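Local coordinates for protein polymerase X (Deinococcus radiodurans, PDB 2W9M) that probably extends DNA from deoxyribonucleoside triphosphates as a family X polymerase, and also carries a zinc-binding PHP domain with likely phosphoric ester hydrolase activity, at residues A[82-87]-A[368-373]; A[92-97]-A[492-497]; A[362-367]-A[516-521]; A[404-409]-A[428-433]. All blocks are in the same frame, centred on the assembly; numbering follows the deposited sequence.

Contact 1 of 4, residues A[82-87]-A[368-373]; sequences FAPLEA and AYYANG
Where the N-terminal helices of the polymerase region meet the polymerase and histidinol phosphatase (PHP) domain, the first turns of helix 83-91 pack P84 and A87 against the ring of Y370, which stands in the loop after strand 358-364. Y370 reaches the helix because its CG lies anti to its own carbonyl carbon (chi1 -61°), which swings the phenol away from the loop and onto the turn. There P84 O sits over one face of the ring, 3.4 Å above its plane and displaced toward the rim. On the opposite face lies the neighbouring residue, with Y369 CD2 4.2 Å above the plane. A87 directs its methyl at the ring obliquely, CB coming to 3.5 Å from Y370 CE1. P84 crosses the end of the phenol at a slant, its CB 3.8 Å from Y370 CZ. Behind it, P84 CD rests 3.6 Å above the plane of the F82 ring and over its centre, a CH-pi contact between the first turn and the N-cap residue F82. Y37 of helix 34-45 touches both P84 and Y370, and Q91 OE1 takes a hydrogen bond from Y370 N. The result is a mostly apolar interdomain seam, with a helix N-terminus seated on a beta-alpha loop at the metal-bearing end of the parallel PHP barrel.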
loop_
_atom_site.group_PDB
_atom_site.type_symbol
_atom_site.label_atom_id
_atom_site.label_comp_id
_atom_site.label_asym_id
_atom_site.label_seq_id
_atom_site.Cartn_x
_atom_site.Cartn_y
_atom_site.Cartn_z
ATOM N N PHE A 82 -12.715 -17.797 -15.513
ATOM C CA PHE A 82 -11.584 -17.915 -16.431
ATOM C C PHE A 82 -10.259 -17.851 -15.681
ATOM O O PHE A 82 -9.947 -16.851 -15.035
ATOM C CB PHE A 82 -11.648 -16.830 -17.506
ATOM C CG PHE A 82 -10.749 -17.091 -18.683
ATOM C CD1 PHE A 82 -10.725 -18.336 -19.288
ATOM C CD2 PHE A 82 -9.937 -16.089 -19.189
ATOM C CE1 PHE A 82 -9.904 -18.579 -20.372
ATOM C CE2 PHE A 82 -9.116 -16.329 -20.272
ATOM C CZ PHE A 82 -9.100 -17.577 -20.865
ATOM N N ALA A 83 -9.483 -18.926 -15.777
ATOM C CA ALA A 83 -8.250 -19.062 -15.006
ATOM C C ALA A 83 -7.280 -17.893 -15.194
ATOM O O ALA A 83 -6.927 -17.223 -14.223
ATOM C CB ALA A 83 -7.565 -20.396 -15.312
ATOM N N PRO A 84 -6.848 -17.648 -16.441
ATOM C CA PRO A 84 -5.877 -16.583 -16.724
ATOM C C PRO A 84 -6.182 -15.246 -16.035
ATOM O O PRO A 84 -5.247 -14.574 -15.594
ATOM C CB PRO A 84 -5.959 -16.442 -18.246
ATOM C CG PRO A 84 -6.281 -17.819 -18.707
ATOM C CD PRO A 84 -7.216 -18.384 -17.665
ATOM N N LEU A 85 -7.454 -14.866 -15.943
ATOM C CA LEU A 85 -7.815 -13.606 -15.296
ATOM C C LEU A 85 -7.619 -13.657 -13.783
ATOM O O LEU A 85 -7.278 -12.648 -13.160
ATOM C CB LEU A 85 -9.251 -13.205 -15.636
ATOM C CG LEU A 85 -9.467 -12.805 -17.095
ATOM C CD1 LEU A 85 -10.908 -12.379 -17.338
ATOM C CD2 LEU A 85 -8.504 -11.698 -17.480
ATOM N N GLU A 86 -7.829 -14.830 -13.194
ATOM C CA GLU A 86 -7.603 -15.012 -11.763
ATOM C C GLU A 86 -6.120 -14.925 -11.423
ATOM O O GLU A 86 -5.741 -14.350 -10.405
ATOM C CB GLU A 86 -8.177 -16.345 -11.292
ATOM C CG GLU A 86 -9.659 -16.517 -11.580
ATOM C CD GLU A 86 -10.524 -15.478 -10.884
ATOM O OE1 GLU A 86 -10.128 -14.292 -10.842
ATOM O OE2 GLU A 86 -11.606 -15.847 -10.382
ATOM N N ALA A 87 -5.289 -15.501 -12.284
ATOM C CA ALA A 87 -3.843 -15.412 -12.131
ATOM C C ALA A 87 -3.416 -13.953 -12.123
ATOM O O ALA A 87 -2.644 -13.530 -11.265
ATOM C CB ALA A 87 -3.136 -16.167 -13.250
ATOM N N ALA A 368 5.339 -15.157 -12.352
ATOM C CA ALA A 368 4.435 -14.021 -12.490
ATOM C C ALA A 368 4.336 -13.625 -13.957
ATOM O O ALA A 368 4.937 -12.643 -14.387
ATOM C CB ALA A 368 4.903 -12.843 -11.639
ATOM N N TYR A 369 3.563 -14.397 -14.714
ATOM C CA TYR A 369 3.465 -14.237 -16.160
ATOM C C TYR A 369 2.753 -12.953 -16.588
ATOM O O TYR A 369 3.170 -12.292 -17.538
ATOM C CB TYR A 369 2.766 -15.451 -16.775
ATOM C CG TYR A 369 2.760 -15.436 -18.282
ATOM C CD1 TYR A 369 3.767 -16.061 -19.003
ATOM C CD2 TYR A 369 1.754 -14.789 -18.985
ATOM C CE1 TYR A 369 3.770 -16.046 -20.384
ATOM C CE2 TYR A 369 1.749 -14.768 -20.367
ATOM C CZ TYR A 369 2.759 -15.400 -21.059
ATOM O OH TYR A 369 2.766 -15.381 -22.431
ATOM N N TYR A 370 1.680 -12.605 -15.888
ATOM C CA TYR A 370 0.882 -11.443 -16.259
ATOM C C TYR A 370 1.477 -10.149 -15.725
ATOM O O TYR A 370 0.940 -9.069 -15.960
ATOM C CB TYR A 370 -0.568 -11.614 -15.799
ATOM C CG TYR A 370 -1.244 -12.807 -16.434
ATOM C CD1 TYR A 370 -1.260 -14.041 -15.796
ATOM C CD2 TYR A 370 -1.839 -12.709 -17.684
ATOM C CE1 TYR A 370 -1.864 -15.141 -16.379
ATOM C CE2 TYR A 370 -2.447 -13.803 -18.277
ATOM C CZ TYR A 370 -2.456 -15.016 -17.619
ATOM O OH TYR A 370 -3.056 -16.109 -18.200
ATOM N N ALA A 371 2.595 -10.266 -15.017
ATOM C CA ALA A 371 3.295 -9.099 -14.490
ATOM C C ALA A 371 4.675 -8.955 -15.130
ATOM O O ALA A 371 5.541 -8.254 -14.608
ATOM C CB ALA A 371 3.410 -9.197 -12.988
ATOM N N ASN A 372 4.871 -9.631 -16.260
ATOM C CA ASN A 372 6.111 -9.539 -17.021
ATOM C C ASN A 372 7.332 -9.979 -16.218
ATOM O O ASN A 372 8.372 -9.321 -16.239
ATOM C CB ASN A 372 6.298 -8.113 -17.550
ATOM C CG ASN A 372 7.361 -8.019 -18.630
ATOM O OD1 ASN A 372 7.508 -8.916 -19.463
ATOM N ND2 ASN A 372 8.107 -6.920 -18.625
ATOM N N GLY A 373 7.195 -11.096 -15.512
ATOM C CA GLY A 373 8.268 -11.620 -14.688
ATOM C C GLY A 373 9.511 -11.953 -15.492
ATOM O O GLY A 373 9.436 -12.217 -16.685
#

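Contact 2 of 4, residues A[92-97]-A[492-497]; sequences LPPGLL and AARLDL
The flat guanidinium group of R494 and the puckered ring of P94 meet obliquely, and the two side chains cross at about a right angle. P94 opens helix 94-99 of the N-terminal helical region, whereas R494 stands in the loop that follows strand 485-489 of the parallel PHP barrel, so the pair joins two domains at the metal-bearing end of the barrel. R494 CB does not point at the helix. The chain gets there by being stretched from CG to NE (chi2 -179°, chi3 -175°), which lays the guanidinium beside the proline, with NE 4.0 Å from P94 CG and NH2 4.0 Å from P94 CD. This is van der Waals contact of the guanidinium with the two proline carbons. The charge looks instead to the zinc centre: R494 NE makes a long, weak ion pair with D516 OD2, and the side chain runs about 4 Å from that of H456 and about 5 Å from a bound zinc at the nearest atoms. R494 may thereby add positive charge next to the metal-binding carboxylate. Further along the loop, L495 and D496 both face N489 in a G1 beta bulge, and D496 OD1 accepts a hydrogen bond from T458 N. P93 is at the N-cap of the helix, and its O accepts from L97 N at 3.2 Å. Beside the guanidinium, the contact with P94 is apolar and close, the methyl CB of A493 lying 3.4 Å from P94 CB.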
loop_
_atom_site.group_PDB
_atom_site.type_symbol
_atom_site.label_atom_id
_atom_site.label_comp_id
_atom_site.label_asym_id
_atom_site.label_seq_id
_atom_site.Cartn_x
_atom_site.Cartn_y
_atom_site.Cartn_z
ATOM N N LEU A 92 -0.897 -8.708 -10.581
ATOM C CA LEU A 92 -0.871 -7.286 -10.899
ATOM C C LEU A 92 -0.901 -6.396 -9.655
ATOM O O LEU A 92 -1.433 -6.787 -8.615
ATOM C CB LEU A 92 -2.025 -6.938 -11.841
ATOM C CG LEU A 92 -1.896 -7.535 -13.247
ATOM C CD1 LEU A 92 -3.137 -7.243 -14.072
ATOM C CD2 LEU A 92 -0.640 -7.023 -13.955
ATOM N N PRO A 93 -0.307 -5.197 -9.759
ATOM C CA PRO A 93 -0.286 -4.223 -8.665
ATOM C C PRO A 93 -1.695 -3.741 -8.349
ATOM O O PRO A 93 -2.511 -3.637 -9.260
ATOM C CB PRO A 93 0.535 -3.066 -9.240
ATOM C CG PRO A 93 1.287 -3.642 -10.387
ATOM C CD PRO A 93 0.407 -4.704 -10.949
ATOM N N PRO A 94 -1.974 -3.445 -7.072
ATOM C CA PRO A 94 -3.289 -2.987 -6.613
ATOM C C PRO A 94 -3.799 -1.778 -7.393
ATOM O O PRO A 94 -4.969 -1.736 -7.762
ATOM C CB PRO A 94 -3.027 -2.591 -5.160
ATOM C CG PRO A 94 -1.875 -3.433 -4.751
ATOM C CD PRO A 94 -1.009 -3.545 -5.966
ATOM N N GLY A 95 -2.925 -0.807 -7.633
ATOM C CA GLY A 95 -3.309 0.408 -8.327
ATOM C C GLY A 95 -3.659 0.189 -9.788
ATOM O O GLY A 95 -4.459 0.929 -10.356
ATOM N N LEU A 96 -3.055 -0.821 -10.405
ATOM C CA LEU A 96 -3.370 -1.140 -11.787
ATOM C C LEU A 96 -4.737 -1.805 -11.871
ATOM O O LEU A 96 -5.517 -1.524 -12.782
ATOM C CB LEU A 96 -2.308 -2.049 -12.396
ATOM C CG LEU A 96 -2.493 -2.339 -13.889
ATOM C CD1 LEU A 96 -1.942 -1.190 -14.711
ATOM C CD2 LEU A 96 -1.808 -3.636 -14.264
ATOM N N LEU A 97 -5.021 -2.693 -10.921
ATOM C CA LEU A 97 -6.330 -3.338 -10.837
ATOM C C LEU A 97 -7.431 -2.293 -10.694
ATOM O O LEU A 97 -8.549 -2.488 -11.169
ATOM C CB LEU A 97 -6.381 -4.310 -9.656
ATOM C CG LEU A 97 -5.414 -5.493 -9.724
ATOM C CD1 LEU A 97 -5.586 -6.395 -8.506
ATOM C CD2 LEU A 97 -5.621 -6.263 -11.019
ATOM N N ALA A 492 -0.342 1.667 0.082
ATOM C CA ALA A 492 -1.593 1.961 0.792
ATOM C C ALA A 492 -2.686 0.903 0.628
ATOM O O ALA A 492 -3.611 0.834 1.439
ATOM C CB ALA A 492 -2.124 3.334 0.390
ATOM N N ALA A 493 -2.591 0.086 -0.414
ATOM C CA ALA A 493 -3.587 -0.957 -0.633
ATOM C C ALA A 493 -3.195 -2.253 0.056
ATOM O O ALA A 493 -3.958 -3.219 0.059
ATOM C CB ALA A 493 -3.805 -1.196 -2.107
ATOM N N ARG A 494 -2.008 -2.277 0.645
ATOM C CA ARG A 494 -1.555 -3.472 1.344
ATOM C C ARG A 494 -1.431 -3.260 2.852
ATOM O O ARG A 494 -2.158 -3.886 3.627
ATOM C CB ARG A 494 -0.242 -3.977 0.752
ATOM C CG ARG A 494 -0.389 -4.514 -0.663
ATOM C CD ARG A 494 0.939 -5.029 -1.189
ATOM N NE ARG A 494 0.858 -5.435 -2.588
ATOM C CZ ARG A 494 0.342 -6.586 -3.006
ATOM N NH1 ARG A 494 -0.158 -7.451 -2.133
ATOM N NH2 ARG A 494 0.320 -6.872 -4.300
ATOM N N LEU A 495 -0.521 -2.375 3.257
ATOM C CA LEU A 495 -0.266 -2.117 4.672
ATOM C C LEU A 495 -0.234 -3.441 5.431
ATOM O O LEU A 495 -1.006 -3.675 6.361
ATOM C CB LEU A 495 -1.316 -1.163 5.238
ATOM C CG LEU A 495 -1.397 0.148 4.447
ATOM C CD1 LEU A 495 -2.329 1.141 5.107
ATOM C CD2 LEU A 495 -0.018 0.746 4.285
ATOM N N ASP A 496 0.691 -4.297 5.016
ATOM C CA ASP A 496 0.719 -5.692 5.417
ATOM C C ASP A 496 2.178 -6.109 5.320
ATOM O O ASP A 496 2.784 -5.919 4.269
ATOM C CB ASP A 496 -0.143 -6.485 4.431
ATOM C CG ASP A 496 0.017 -7.985 4.566
ATOM O OD1 ASP A 496 -0.230 -8.690 3.562
ATOM O OD2 ASP A 496 0.376 -8.463 5.664
ATOM N N LEU A 497 2.771 -6.668 6.376
ATOM C CA LEU A 497 2.138 -7.081 7.637
ATOM C C LEU A 497 1.310 -6.034 8.390
ATOM O O LEU A 497 1.728 -4.887 8.547
ATOM C CB LEU A 497 3.238 -7.594 8.570
ATOM C CG LEU A 497 2.845 -8.317 9.854
ATOM C CD1 LEU A 497 2.218 -9.669 9.527
ATOM C CD2 LEU A 497 4.070 -8.484 10.756
#

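Contact 3 of 4, residues A[362-367]-A[516-521]; sequences ADHSRA and DAHVPG. With ZN (zinc ion), chain C; ZN (zinc ion), chain D.
Two imidazole nitrogens, H364 NE2 and H518 NE2, grip one zinc ion (chain C), each at 2.1 Å. The metal joins the end of strand 358-364 to the loop after strand 511-514, and it carries the contact almost alone, since the closest approach of the two residues is the 3.9 Å between H364 NE2 and H518 NE2. Each nitrogen lies at the edge of the other ring, near its plane, and the two side chains cross at about a right angle. H518 has its CG anti to the carbonyl carbon (chi1 -76°), which folds the ring back over its own loop; there ND1 makes a weak bond of 2.9 Å to D516 O that helps to fix the ring's rotation. D339 completes this zinc site. D516 serves a second zinc (chain D), 4.8 Å from the zinc of chain C, through OD1 at 2.4 Å, while its OD2 stands farther from that metal at 3.0 Å and receives a hydrogen bond from N489 ND2. H332, H334 and E401 bind the zinc of chain D as well. Histidines and carboxylates from the C-terminal ends of the parallel strands and the loops that follow them, gathered round a cluster of zinc ions, form the metal centre typical of the PHP domain.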
loop_
_atom_site.group_PDB
_atom_site.type_symbol
_atom_site.label_atom_id
_atom_site.label_comp_id
_atom_site.label_asym_id
_atom_site.label_seq_id
_atom_site.Cartn_x
_atom_site.Cartn_y
_atom_site.Cartn_z
ATOM N N ALA A 362 13.983 -5.253 -7.212
ATOM C CA ALA A 362 13.210 -6.449 -6.864
ATOM C C ALA A 362 12.031 -6.714 -7.801
ATOM O O ALA A 362 10.875 -6.677 -7.382
ATOM C CB ALA A 362 12.729 -6.368 -5.420
ATOM N N ASP A 363 12.328 -6.993 -9.066
ATOM C CA ASP A 363 11.291 -7.291 -10.050
ATOM C C ASP A 363 10.813 -8.737 -9.915
ATOM O O ASP A 363 11.491 -9.563 -9.303
ATOM C CB ASP A 363 11.806 -6.999 -11.466
ATOM C CG ASP A 363 11.858 -5.506 -11.769
ATOM O OD1 ASP A 363 10.788 -4.863 -11.771
ATOM O OD2 ASP A 363 12.963 -4.972 -12.000
ATOM N N HIS A 364 9.642 -9.042 -10.468
ATOM C CA HIS A 364 9.076 -10.381 -10.343
ATOM C C HIS A 364 9.880 -11.397 -11.132
ATOM O O HIS A 364 10.739 -11.040 -11.941
ATOM C CB HIS A 364 7.631 -10.425 -10.835
ATOM C CG HIS A 364 6.752 -9.385 -10.224
ATOM N ND1 HIS A 364 6.073 -9.588 -9.044
ATOM C CD2 HIS A 364 6.440 -8.135 -10.634
ATOM C CE1 HIS A 364 5.383 -8.501 -8.750
ATOM N NE2 HIS A 364 5.590 -7.605 -9.696
ATOM N N SER A 365 9.563 -12.668 -10.914
ATOM C CA SER A 365 10.262 -13.764 -11.565
ATOM C C SER A 365 9.355 -14.541 -12.514
ATOM O O SER A 365 8.139 -14.368 -12.495
ATOM C CB SER A 365 10.825 -14.703 -10.505
ATOM O OG SER A 365 9.845 -15.003 -9.532
ATOM N N ARG A 366 9.970 -15.376 -13.351
ATOM C CA ARG A 366 9.280 -16.346 -14.210
ATOM C C ARG A 366 7.773 -16.458 -13.981
ATOM O O ARG A 366 6.973 -16.011 -14.800
ATOM C CB ARG A 366 9.893 -17.736 -13.997
ATOM C CG ARG A 366 10.831 -18.226 -15.082
ATOM C CD ARG A 366 10.095 -19.120 -16.078
ATOM N NE ARG A 366 9.791 -18.437 -17.334
ATOM C CZ ARG A 366 8.909 -18.874 -18.231
ATOM N NH1 ARG A 366 8.225 -19.989 -18.004
ATOM N NH2 ARG A 366 8.705 -18.187 -19.350
ATOM N N ALA A 367 7.402 -17.072 -12.861
ATOM C CA ALA A 367 6.022 -17.485 -12.612
ATOM C C ALA A 367 4.985 -16.370 -12.762
ATOM O O ALA A 367 3.871 -16.615 -13.230
ATOM C CB ALA A 367 5.902 -18.154 -11.248
ATOM N N ASP A 516 7.264 -1.109 -2.253
ATOM C CA ASP A 516 6.811 -1.919 -3.378
ATOM C C ASP A 516 6.459 -1.023 -4.564
ATOM O O ASP A 516 5.518 -1.300 -5.310
ATOM C CB ASP A 516 5.604 -2.770 -2.975
ATOM C CG ASP A 516 5.415 -3.979 -3.875
ATOM O OD1 ASP A 516 6.140 -4.086 -4.883
ATOM O OD2 ASP A 516 4.541 -4.823 -3.577
ATOM N N ALA A 517 7.223 0.054 -4.730
ATOM C CA ALA A 517 6.964 1.043 -5.778
ATOM C C ALA A 517 7.024 0.469 -7.196
ATOM O O ALA A 517 8.009 -0.158 -7.584
ATOM C CB ALA A 517 7.933 2.216 -5.645
ATOM N N HIS A 518 5.966 0.693 -7.966
ATOM C CA HIS A 518 5.951 0.312 -9.373
ATOM C C HIS A 518 6.162 1.534 -10.265
ATOM O O HIS A 518 6.132 1.446 -11.489
ATOM C CB HIS A 518 4.638 -0.387 -9.714
ATOM C CG HIS A 518 4.570 -1.796 -9.219
ATOM N ND1 HIS A 518 4.398 -2.106 -7.889
ATOM C CD2 HIS A 518 4.667 -2.976 -9.873
ATOM C CE1 HIS A 518 4.383 -3.420 -7.744
ATOM N NE2 HIS A 518 4.548 -3.971 -8.933
ATOM N N VAL A 519 6.400 2.666 -9.618
ATOM C CA VAL A 519 6.489 3.958 -10.269
ATOM C C VAL A 519 7.268 4.869 -9.319
ATOM O O VAL A 519 7.226 4.670 -8.111
ATOM C CB VAL A 519 5.067 4.509 -10.543
ATOM C CG1 VAL A 519 4.932 5.962 -10.106
ATOM C CG2 VAL A 519 4.695 4.318 -12.006
ATOM N N PRO A 520 8.004 5.853 -9.859
ATOM C CA PRO A 520 8.855 6.699 -9.008
ATOM C C PRO A 520 8.087 7.352 -7.852
ATOM O O PRO A 520 8.590 7.424 -6.731
ATOM C CB PRO A 520 9.372 7.768 -9.979
ATOM C CG PRO A 520 9.261 7.149 -11.320
ATOM C CD PRO A 520 8.067 6.250 -11.275
ATOM N N GLY A 521 6.876 7.820 -8.123
ATOM C CA GLY A 521 6.064 8.441 -7.094
ATOM C C GLY A 521 5.665 7.451 -6.020
ATOM O O GLY A 521 5.264 7.839 -4.925
HETATM ZN ZN ZN C . 4.343 -5.968 -9.528
HETATM ZN ZN ZN D . 6.459 -6.432 -5.293
#

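Contact 4 of 4, residues A[404-409]-A[428-433]; sequences ILDDGS and HSNFTL. With ZN (zinc ion), chain E.
N430 leaves its backbone with CB directed toward the turn 405-408 and CG anti to the carbonyl carbon (chi1 -73°), which lays its amide against the side chain of D406. N430 CG comes to 3.6 Å from D406 CB. One atom further, N430 OD1 lies 3.3 Å from D406 CB, whereas ND2 is more distant from it at 4.1 Å. The two side chains pass at a slant, the carboxylate and amide planes 21° apart, and the amide oxygen rests on D406 CB in van der Waals contact. L433 adds an apolar touch, its CD2 3.8 Å from D406 O. The turn is a type I beta turn from L405 to G408, overlapped by an Asx turn in which D407 OD1 accepts from both S409 N (2.9 Å) and S409 OG (2.7 Å). At the inner end of the other loop, H428 NE2 binds a zinc ion (chain E) at 2.4 Å, together with E401 and H456. R441 of helix 435-446 bonds to the carbonyls of I404, L405 and S429, tying together the loops that leave the adjacent parallel strands 396-403 and 422-426.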
loop_
_atom_site.group_PDB
_atom_site.type_symbol
_atom_site.label_atom_id
_atom_site.label_comp_id
_atom_site.label_asym_id
_atom_site.label_seq_id
_atom_site.Cartn_x
_atom_site.Cartn_y
_atom_site.Cartn_z
ATOM N N ILE A 404 6.717 -17.770 -4.680
ATOM C CA ILE A 404 6.693 -19.029 -3.948
ATOM C C ILE A 404 5.731 -19.991 -4.637
ATOM O O ILE A 404 4.519 -19.768 -4.643
ATOM C CB ILE A 404 6.236 -18.814 -2.493
ATOM C CG1 ILE A 404 7.161 -17.821 -1.787
ATOM C CG2 ILE A 404 6.196 -20.135 -1.749
ATOM C CD1 ILE A 404 6.647 -17.357 -0.436
ATOM N N LEU A 405 6.272 -21.048 -5.239
ATOM C CA LEU A 405 5.443 -22.036 -5.923
ATOM C C LEU A 405 4.496 -22.680 -4.917
ATOM O O LEU A 405 4.743 -22.625 -3.710
ATOM C CB LEU A 405 6.308 -23.086 -6.624
ATOM C CG LEU A 405 7.408 -22.507 -7.522
ATOM C CD1 LEU A 405 8.236 -23.602 -8.179
ATOM C CD2 LEU A 405 6.820 -21.577 -8.568
ATOM N N ASP A 406 3.412 -23.277 -5.407
ATOM C CA ASP A 406 2.334 -23.733 -4.529
ATOM C C ASP A 406 2.751 -24.808 -3.527
ATOM O O ASP A 406 2.012 -25.098 -2.588
ATOM C CB ASP A 406 1.109 -24.190 -5.333
ATOM C CG ASP A 406 1.410 -25.361 -6.244
ATOM O OD1 ASP A 406 2.571 -25.486 -6.682
ATOM O OD2 ASP A 406 0.482 -26.151 -6.526
ATOM N N ASP A 407 3.932 -25.388 -3.716
ATOM C CA ASP A 407 4.415 -26.417 -2.797
ATOM C C ASP A 407 5.414 -25.884 -1.765
ATOM O O ASP A 407 5.851 -26.619 -0.879
ATOM C CB ASP A 407 5.000 -27.617 -3.562
ATOM C CG ASP A 407 6.212 -27.252 -4.412
ATOM O OD1 ASP A 407 6.829 -26.198 -4.164
ATOM O OD2 ASP A 407 6.551 -28.033 -5.327
ATOM N N GLY A 408 5.769 -24.607 -1.878
ATOM C CA GLY A 408 6.693 -23.991 -0.941
ATOM C C GLY A 408 8.074 -23.717 -1.511
ATOM O O GLY A 408 8.885 -23.024 -0.893
ATOM N N SER A 409 8.346 -24.257 -2.694
ATOM C CA SER A 409 9.635 -24.057 -3.347
ATOM C C SER A 409 9.689 -22.699 -4.046
ATOM O O SER A 409 8.658 -22.064 -4.256
ATOM C CB SER A 409 9.918 -25.188 -4.341
ATOM O OG SER A 409 8.983 -25.182 -5.405
ATOM N N HIS A 428 1.975 -14.940 -5.065
ATOM C CA HIS A 428 1.256 -14.226 -6.116
ATOM C C HIS A 428 0.346 -15.181 -6.894
ATOM O O HIS A 428 -0.156 -14.849 -7.972
ATOM C CB HIS A 428 2.236 -13.546 -7.075
ATOM C CG HIS A 428 2.826 -12.277 -6.543
ATOM N ND1 HIS A 428 2.073 -11.144 -6.315
ATOM C CD2 HIS A 428 4.099 -11.954 -6.219
ATOM C CE1 HIS A 428 2.857 -10.183 -5.859
ATOM N NE2 HIS A 428 4.090 -10.649 -5.788
ATOM N N SER A 429 0.143 -16.368 -6.334
ATOM C CA SER A 429 -0.659 -17.405 -6.963
ATOM C C SER A 429 -1.231 -18.325 -5.891
ATOM O O SER A 429 -0.721 -18.371 -4.773
ATOM C CB SER A 429 0.205 -18.218 -7.925
ATOM O OG SER A 429 1.191 -18.951 -7.217
ATOM N N ASN A 430 -2.289 -19.055 -6.237
ATOM C CA ASN A 430 -2.886 -20.032 -5.327
ATOM C C ASN A 430 -3.371 -19.436 -4.010
ATOM O O ASN A 430 -2.905 -19.816 -2.938
ATOM C CB ASN A 430 -1.892 -21.157 -5.039
ATOM C CG ASN A 430 -1.717 -22.092 -6.211
ATOM O OD1 ASN A 430 -0.750 -21.986 -6.968
ATOM N ND2 ASN A 430 -2.658 -23.015 -6.374
ATOM N N PHE A 431 -4.318 -18.510 -4.090
ATOM C CA PHE A 431 -4.823 -17.853 -2.891
ATOM C C PHE A 431 -5.889 -18.682 -2.179
ATOM O O PHE A 431 -6.330 -18.330 -1.083
ATOM C CB PHE A 431 -5.381 -16.470 -3.235
ATOM C CG PHE A 431 -4.322 -15.428 -3.461
ATOM C CD1 PHE A 431 -3.381 -15.582 -4.465
ATOM C CD2 PHE A 431 -4.273 -14.293 -2.670
ATOM C CE1 PHE A 431 -2.407 -14.622 -4.672
ATOM C CE2 PHE A 431 -3.302 -13.332 -2.875
ATOM C CZ PHE A 431 -2.367 -13.497 -3.875
ATOM N N THR A 432 -6.301 -19.783 -2.798
ATOM C CA THR A 432 -7.405 -20.570 -2.257
ATOM C C THR A 432 -6.999 -21.942 -1.706
ATOM O O THR A 432 -7.856 -22.774 -1.401
ATOM C CB THR A 432 -8.550 -20.719 -3.280
ATOM O OG1 THR A 432 -8.006 -21.016 -4.573
ATOM C CG2 THR A 432 -9.353 -19.429 -3.362
ATOM N N LEU A 433 -5.699 -22.175 -1.572
ATOM C CA LEU A 433 -5.226 -23.357 -0.867
ATOM C C LEU A 433 -5.817 -23.368 0.541
ATOM O O LEU A 433 -6.041 -22.311 1.132
ATOM C CB LEU A 433 -3.700 -23.357 -0.788
ATOM C CG LEU A 433 -2.889 -24.082 -1.863
ATOM C CD1 LEU A 433 -3.338 -23.697 -3.261
ATOM C CD2 LEU A 433 -1.407 -23.787 -1.668
HETATM ZN ZN ZN E . 4.516 -8.572 -4.586
#

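Overall arrangement
Contacts 1 and 2 join the N-terminal helical region to the PHP domain, through the successive helices 83-91 and 94-99, and their centres lie 16 Å apart. Contacts 3 and 4 are internal to the PHP domain, linking loops at the C-terminal ends of its parallel strands. Along the chain, contacts 1, 2 and 3 cross one another; contact 1 closes before contact 4 opens, and contact 4 nests inside the loops closed by 2 and 3. They surround the zinc cluster at different distances, contacts 3 and 4 supplying ligands. H364 of contact 3 touches both H428 of contact 4 and A371 of contact 1, and P93 of contact 2 packs on H518. The N-terminal helices thus pack against the metal-bearing end of the PHP domain.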